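Local coordinates for MetRS related protein (Pyrococcus horikoshii, PDB 2CWP) that is related to methionyl-tRNA synthetase and probably binds tRNA through an OB-type domain, in support of methionyl-tRNA formation, at residues V9-F12 against W13-Q16. Residues are numbered along the deposited sequence; the frame is centred on the assembly and turned at random.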
# COMPACT_ATOMS: atom_id res chain seq x y z
N VAL A 9 1.51 9.00 21.08
CA VAL A 9 2.48 8.74 20.01
C VAL A 9 3.03 7.33 20.01
O VAL A 9 3.15 6.71 18.96
CB VAL A 9 3.67 9.71 20.11
CG1 VAL A 9 4.58 9.53 18.92
CG2 VAL A 9 3.18 11.13 20.18
N ASP A 10 3.38 6.81 21.18
CA ASP A 10 3.94 5.46 21.27
C ASP A 10 2.94 4.45 20.72
O ASP A 10 3.33 3.42 20.16
CB ASP A 10 4.30 5.12 22.71
CG ASP A 10 5.23 6.14 23.34
OD1 ASP A 10 4.74 7.19 23.82
OD2 ASP A 10 6.46 5.90 23.36
N GLU A 11 1.66 4.76 20.87
CA GLU A 11 0.63 3.87 20.36
C GLU A 11 0.70 3.89 18.83
O GLU A 11 0.58 2.85 18.19
CB GLU A 11 -0.74 4.34 20.83
CG GLU A 11 -1.84 3.32 20.61
CD GLU A 11 -1.79 2.17 21.61
OE1 GLU A 11 -0.87 2.15 22.46
OE2 GLU A 11 -2.67 1.29 21.54
N PHE A 12 0.91 5.07 18.25
CA PHE A 12 1.01 5.20 16.79
C PHE A 12 2.25 4.44 16.32
O PHE A 12 2.18 3.64 15.38
CB PHE A 12 1.13 6.69 16.41
CG PHE A 12 1.24 6.95 14.92
CD1 PHE A 12 0.24 6.54 14.04
CD2 PHE A 12 2.33 7.66 14.41
CE1 PHE A 12 0.33 6.84 12.66
CE2 PHE A 12 2.43 7.96 13.04
CZ PHE A 12 1.42 7.55 12.17
N TRP A 13 3.36 4.69 17.01
CA TRP A 13 4.66 4.10 16.71
C TRP A 13 4.67 2.57 16.63
O TRP A 13 5.60 2.00 16.08
CB TRP A 13 5.69 4.51 17.77
CG TRP A 13 6.17 5.95 17.76
CD1 TRP A 13 6.79 6.61 18.79
CD2 TRP A 13 6.13 6.87 16.67
NE1 TRP A 13 7.14 7.88 18.40
CE2 TRP A 13 6.75 8.07 17.11
CE3 TRP A 13 5.63 6.81 15.36
CZ2 TRP A 13 6.89 9.19 16.29
CZ3 TRP A 13 5.77 7.93 14.55
CH2 TRP A 13 6.40 9.10 15.01
N LYS A 14 3.67 1.90 17.19
CA LYS A 14 3.68 0.45 17.11
C LYS A 14 3.36 -0.03 15.69
O LYS A 14 3.75 -1.12 15.30
CB LYS A 14 2.70 -0.17 18.12
CG LYS A 14 1.24 0.17 17.89
CD LYS A 14 0.38 -0.42 18.99
CE LYS A 14 -1.08 -0.10 18.75
NZ LYS A 14 -1.98 -0.88 19.65
N PHE A 15 2.63 0.78 14.93
CA PHE A 15 2.33 0.41 13.56
C PHE A 15 3.56 0.71 12.72
O PHE A 15 4.27 1.71 12.96
CB PHE A 15 1.11 1.16 13.04
CG PHE A 15 -0.17 0.75 13.71
CD1 PHE A 15 -0.50 1.22 14.97
CD2 PHE A 15 -1.01 -0.19 13.10
CE1 PHE A 15 -1.64 0.77 15.63
CE2 PHE A 15 -2.14 -0.64 13.75
CZ PHE A 15 -2.46 -0.16 15.01
N GLN A 16 3.84 -0.14 11.74
CA GLN A 16 5.01 0.06 10.92
C GLN A 16 4.71 0.33 9.47
O GLN A 16 4.14 -0.51 8.78
CB GLN A 16 5.94 -1.14 11.00
CG GLN A 16 6.72 -1.22 12.28
CD GLN A 16 7.82 -2.23 12.19
OE1 GLN A 16 7.56 -3.44 12.14
NE2 GLN A 16 9.06 -1.76 12.14
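Val9 O accepts the amide of Trp13 at 2.8 Å from Trp13 N, a nearly straight bond (170° at the hydrogen) and an i to i+4 backbone link of the short helix 9-13, which leads into strand 17-27 of an OB-type fold. The chain then leaves the helix by a shorter-range bond: Phe15 N reaches Phe12 O at 2.9 Å, spanning only three residues, its donor lying above the carbonyl plane, and the backbone extends toward the strand. On one flank Val9 and Trp13 run side by side. With Val9 CG1 anti to the backbone N (chi1 -174°), this methyl is brought over one face of the indole in a CH-pi contact. Phe12 meets the six-membered indole ring obliquely, CD2 lying 3.5 Å from Trp13 CZ3, and Trp112 reaches the indole as well. With an alanine at Trp13 the indole is gone, and the Val9 methyl and the Phe12 ring would probably be left more mobile, with a gap between them and Trp112. Beyond the indole, Arg110 binds the carbonyls of Trp13 and Phe15, and the side-chain amide of Asn71 binds Lys14 O and Gln16 N, joining the chain after the helix to both residues. On the surface, Glu11 and Lys14 pair as a salt bridge: the lysine chain runs extended beyond CG, and Lys14 NZ meets Glu11 OE2 at 3.0 Å from above the carboxylate plane.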